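Long-range contact in periplasmic binding protein/LacI transcriptional regulator (Alkaliphilus metalliredigens, PDB 3CTP), which probably binds DNA as a LacI-family transcriptional repressor and holds the sugar beta-D-xylulofuranose in its periplasmic-binding-protein-like part: residues I175-P181 with I205-Q211. Numbering follows the deposited sequence.
Sequences ILHIKGP and IDFIEFQ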
ATOM      1  N   ILE A 175     -10.299  17.681 -23.234  1.00 10.67           N
ATOM      2  CA  ILE A 175      -9.365  16.927 -22.380  1.00 10.64           C
ATOM      3  C   ILE A 175      -9.087  17.633 -21.065  1.00 10.83           C
ATOM      4  O   ILE A 175      -8.906  18.855 -21.046  1.00 10.38           O
ATOM      5  CB  ILE A 175      -8.068  16.700 -23.160  1.00 10.85           C
ATOM      6  CG1 ILE A 175      -8.351  15.723 -24.307  1.00  9.41           C
ATOM      7  CG2 ILE A 175      -6.927  16.194 -22.254  1.00 12.72           C
ATOM      8  CD1 ILE A 175      -7.196  15.610 -25.310  1.00 12.97           C
ATOM      9  N   LEU A 176      -9.051  16.838 -19.983  1.00  9.80           N
ATOM     10  CA  LEU A 176      -8.725  17.331 -18.650  1.00  8.70           C
ATOM     11  C   LEU A 176      -7.457  16.643 -18.193  1.00  8.47           C
ATOM     12  O   LEU A 176      -7.301  15.423 -18.392  1.00  8.65           O
ATOM     13  CB  LEU A 176      -9.840  16.905 -17.687  1.00  9.52           C
ATOM     14  CG  LEU A 176      -9.619  17.140 -16.188  1.00  9.05           C
ATOM     15  CD1 LEU A 176      -9.488  18.622 -15.877  1.00 10.60           C
ATOM     16  CD2 LEU A 176     -10.779  16.564 -15.390  1.00 10.93           C
ATOM     17  N   HIS A 177      -6.568  17.395 -17.551  1.00  8.08           N
ATOM     18  CA  HIS A 177      -5.433  16.760 -16.843  1.00  7.67           C
ATOM     19  C   HIS A 177      -5.580  17.088 -15.362  1.00  8.76           C
ATOM     20  O   HIS A 177      -5.632  18.263 -14.985  1.00  8.70           O
ATOM     21  CB  HIS A 177      -4.086  17.259 -17.381  1.00  9.50           C
ATOM     22  CG  HIS A 177      -2.905  16.793 -16.582  1.00  7.82           C
ATOM     23  ND1 HIS A 177      -2.839  15.532 -16.033  1.00  7.36           N
ATOM     24  CD2 HIS A 177      -1.744  17.408 -16.253  1.00 11.25           C
ATOM     25  CE1 HIS A 177      -1.682  15.390 -15.386  1.00  9.18           C
ATOM     26  NE2 HIS A 177      -0.998  16.508 -15.518  1.00 10.64           N
ATOM     27  N   ILE A 178      -5.719  16.037 -14.547  1.00  7.05           N
ATOM     28  CA  ILE A 178      -5.677  16.188 -13.102  1.00  8.45           C
ATOM     29  C   ILE A 178      -4.205  16.071 -12.750  1.00  8.82           C
ATOM     30  O   ILE A 178      -3.618  14.972 -12.843  1.00  8.62           O
ATOM     31  CB  ILE A 178      -6.515  15.124 -12.415  1.00  9.83           C
ATOM     32  CG1 ILE A 178      -7.982  15.384 -12.819  1.00 11.63           C
ATOM     33  CG2 ILE A 178      -6.349  15.226 -10.872  1.00 11.70           C
ATOM     34  CD1 ILE A 178      -9.005  14.377 -12.305  1.00 14.64           C
ATOM     35  N   LYS A 179      -3.605  17.224 -12.445  1.00  9.18           N
ATOM     36  CA  LYS A 179      -2.160  17.301 -12.209  1.00  9.12           C
ATOM     37  C   LYS A 179      -1.816  17.194 -10.747  1.00  9.29           C
ATOM     38  O   LYS A 179      -2.660  17.401  -9.866  1.00  9.62           O
ATOM     39  CB  LYS A 179      -1.562  18.575 -12.832  1.00 12.66           C
ATOM     40  CG  LYS A 179      -1.943  19.832 -12.151  1.00 15.90           C
ATOM     41  CD  LYS A 179      -1.209  21.090 -12.795  1.00 12.37           C
ATOM     42  CE  LYS A 179       0.273  21.075 -12.583  1.00 17.59           C
ATOM     43  NZ  LYS A 179       0.715  21.245 -11.160  1.00 21.34           N
ATOM     44  N   GLY A 180      -0.576  16.823 -10.492  1.00  8.95           N
ATOM     45  CA  GLY A 180      -0.124  16.624  -9.120  1.00  8.79           C
ATOM     46  C   GLY A 180       0.349  17.922  -8.516  1.00  9.43           C
ATOM     47  O   GLY A 180       0.395  18.965  -9.198  1.00  9.88           O
ATOM     48  N   PRO A 181       0.702  17.872  -7.223  1.00 10.83           N
ATOM     49  CA  PRO A 181       1.236  18.978  -6.474  1.00 13.59           C
ATOM     50  C   PRO A 181       2.472  19.552  -7.177  1.00 13.19           C
ATOM     51  O   PRO A 181       3.281  18.784  -7.669  1.00 12.63           O
ATOM     52  CB  PRO A 181       1.731  18.287  -5.192  1.00 14.76           C
ATOM     53  CG  PRO A 181       0.882  17.145  -5.001  1.00 18.82           C
ATOM     54  CD  PRO A 181       0.497  16.675  -6.395  1.00 12.60           C
ATOM     55  N   ILE A 205      -6.585  22.724 -23.174  1.00 17.47           N
ATOM     56  CA  ILE A 205      -6.752  21.662 -22.157  1.00 16.83           C
ATOM     57  C   ILE A 205      -7.163  22.310 -20.840  1.00 14.82           C
ATOM     58  O   ILE A 205      -6.726  23.423 -20.539  1.00 16.02           O
ATOM     59  CB  ILE A 205      -5.394  21.011 -21.830  1.00 18.18           C
ATOM     60  CG1 ILE A 205      -4.786  20.356 -23.066  1.00 36.17           C
ATOM     61  CG2 ILE A 205      -5.540  20.004 -20.676  1.00 33.59           C
ATOM     62  CD1 ILE A 205      -5.635  19.244 -23.621  1.00 18.37           C
ATOM     63  N   ASP A 206      -7.932  21.598 -20.025  1.00 11.23           N
ATOM     64  CA  ASP A 206      -8.286  22.095 -18.699  1.00 11.13           C
ATOM     65  C   ASP A 206      -7.452  21.345 -17.663  1.00 11.00           C
ATOM     66  O   ASP A 206      -7.074  20.201 -17.898  1.00 11.07           O
ATOM     67  CB  ASP A 206      -9.759  21.828 -18.395  1.00 11.84           C
ATOM     68  CG  ASP A 206     -10.691  22.731 -19.175  1.00 16.16           C
ATOM     69  OD1 ASP A 206     -10.202  23.744 -19.727  1.00 16.43           O
ATOM     70  OD2 ASP A 206     -11.906  22.412 -19.238  1.00 16.05           O
ATOM     71  N   PHE A 207      -7.180  21.997 -16.532  1.00 11.00           N
ATOM     72  CA  PHE A 207      -6.404  21.401 -15.446  1.00 11.92           C
ATOM     73  C   PHE A 207      -7.131  21.499 -14.120  1.00 12.77           C
ATOM     74  O   PHE A 207      -7.808  22.504 -13.837  1.00 13.81           O
ATOM     75  CB  PHE A 207      -5.049  22.121 -15.318  1.00 12.52           C
ATOM     76  CG  PHE A 207      -4.207  22.009 -16.539  1.00 13.37           C
ATOM     77  CD1 PHE A 207      -3.487  20.859 -16.784  1.00 13.02           C
ATOM     78  CD2 PHE A 207      -4.147  23.054 -17.474  1.00 14.53           C
ATOM     79  CE1 PHE A 207      -2.728  20.707 -17.943  1.00 15.34           C
ATOM     80  CE2 PHE A 207      -3.389  22.918 -18.635  1.00 13.64           C
ATOM     81  CZ  PHE A 207      -2.679  21.741 -18.869  1.00 15.41           C
ATOM     82  N   ILE A 208      -6.973  20.462 -13.288  1.00 10.20           N
ATOM     83  CA  ILE A 208      -7.341  20.520 -11.856  1.00  9.18           C
ATOM     84  C   ILE A 208      -6.097  20.067 -11.104  1.00 10.66           C
ATOM     85  O   ILE A 208      -5.499  19.070 -11.485  1.00 12.43           O
ATOM     86  CB  ILE A 208      -8.485  19.530 -11.570  1.00 10.15           C
ATOM     87  CG1 ILE A 208      -9.771  20.022 -12.243  1.00 11.85           C
ATOM     88  CG2 ILE A 208      -8.734  19.353 -10.051  1.00 15.29           C
ATOM     89  CD1 ILE A 208     -10.936  19.026 -12.137  1.00 14.04           C
ATOM     90  N   GLU A 209      -5.680  20.799 -10.078  1.00 10.12           N
ATOM     91  CA  GLU A 209      -4.418  20.473  -9.405  1.00  9.79           C
ATOM     92  C   GLU A 209      -4.663  19.941  -8.013  1.00 10.28           C
ATOM     93  O   GLU A 209      -5.108  20.681  -7.126  1.00 11.42           O
ATOM     94  CB  GLU A 209      -3.542  21.721  -9.278  1.00 11.65           C
ATOM     95  CG  GLU A 209      -2.155  21.470  -8.665  1.00 16.70           C
ATOM     96  CD  GLU A 209      -1.352  22.763  -8.611  1.00 23.51           C
ATOM     97  OE1 GLU A 209      -1.497  23.518  -7.627  1.00 22.57           O
ATOM     98  OE2 GLU A 209      -0.603  23.042  -9.568  1.00 20.49           O
ATOM     99  N   PHE A 210      -4.357  18.664  -7.796  1.00  9.19           N
ATOM    100  CA  PHE A 210      -4.503  18.103  -6.453  1.00  9.08           C
ATOM    101  C   PHE A 210      -3.307  18.548  -5.638  1.00 10.70           C
ATOM    102  O   PHE A 210      -2.197  18.662  -6.183  1.00 12.28           O
ATOM    103  CB  PHE A 210      -4.464  16.567  -6.511  1.00  9.81           C
ATOM    104  CG  PHE A 210      -5.764  15.910  -6.921  1.00  8.90           C
ATOM    105  CD1 PHE A 210      -6.795  16.617  -7.519  1.00 11.49           C
ATOM    106  CD2 PHE A 210      -5.923  14.540  -6.724  1.00 10.26           C
ATOM    107  CE1 PHE A 210      -7.989  15.986  -7.880  1.00  9.48           C
ATOM    108  CE2 PHE A 210      -7.116  13.888  -7.101  1.00  9.74           C
ATOM    109  CZ  PHE A 210      -8.141  14.613  -7.680  1.00 10.03           C
ATOM    110  N   GLN A 211      -3.503  18.785  -4.335  1.00  8.99           N
ATOM    111  CA  GLN A 211      -2.385  19.294  -3.515  1.00 10.13           C
ATOM    112  C   GLN A 211      -1.628  18.225  -2.769  1.00 10.34           C
ATOM    113  O   GLN A 211      -0.599  18.516  -2.092  1.00 11.76           O
ATOM    114  CB  GLN A 211      -2.909  20.303  -2.480  1.00 10.84           C
ATOM    115  CG  GLN A 211      -3.652  21.465  -3.140  1.00 11.48           C
ATOM    116  CD  GLN A 211      -2.770  22.224  -4.104  1.00 13.60           C
ATOM    117  OE1 GLN A 211      -1.686  22.684  -3.729  1.00 18.19           O
ATOM    118  NE2 GLN A 211      -3.223  22.363  -5.350  1.00 13.49           N
TER
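In the right-handed beta-alpha-beta crossover 175-179, 185-200, 206-209, Lys-179 and Glu-209 pair on the helix-covered face of two parallel neighbouring strands. The salt bridge runs from Lys-179 NZ to Glu-209 OE2 (2.7 Å), met on the anti side and 23° out of the carboxylate plane. Bends at chi3 and chi4 fold the lysine chain back, letting NZ also donate to the carbonyl of the next residue, Gly-180 O, at 3.0 Å. Glu-188 of the helix supplies a second carboxylate to NZ, and Tyr-191 a cation-pi partner. A methionine in place of Lys-179 would probably leave Glu-209 and Glu-188 without their shared positive mate and Gly-180 O without this donor. The other carboxylate oxygen, Glu-209 OE1, takes Gln-211 NE2 on its anti lone pair (3.1 Å). Strand 206-209 borders the parallel sheet of this Rossmann-like subdomain, and strand 175-179 lies inside it, next to strand 234-237. Backbone hydrogen bonds form a regular parallel ladder: Asp-206 N to Ile-175 O, His-177 N to Asp-206 O (2.9 Å), then Ile-208 N to His-177 O, Lys-179 N to Ile-208 O and Phe-210 N to Lys-179 O. On the helix side, His-177 and Phe-207 meet rim to rim, planes at 79°, with Phe-207 CE1 at the imidazole edge; His-177 ND1 is hydrogen-bonded to Phe-236 O, in strand 234-237. The opposite face, with Leu-176, Ile-178 and Ile-208, is largely apolar. Ile-178 CG2, anti to the backbone N, sits over one face of the Phe-210 ring, 3.6 Å from its centroid and 17° off the normal. Nearer the strand starts, Leu-176 CD1 packs on Ile-208 CG1 (3.9 Å). Beyond the C-terminal strand ends, where such folds commonly place their ligand, Gly-180 lies near the bound beta-D-xylulofuranose, while Pro-181 CG lies on the backbone at Gln-211 C (3.5 Å).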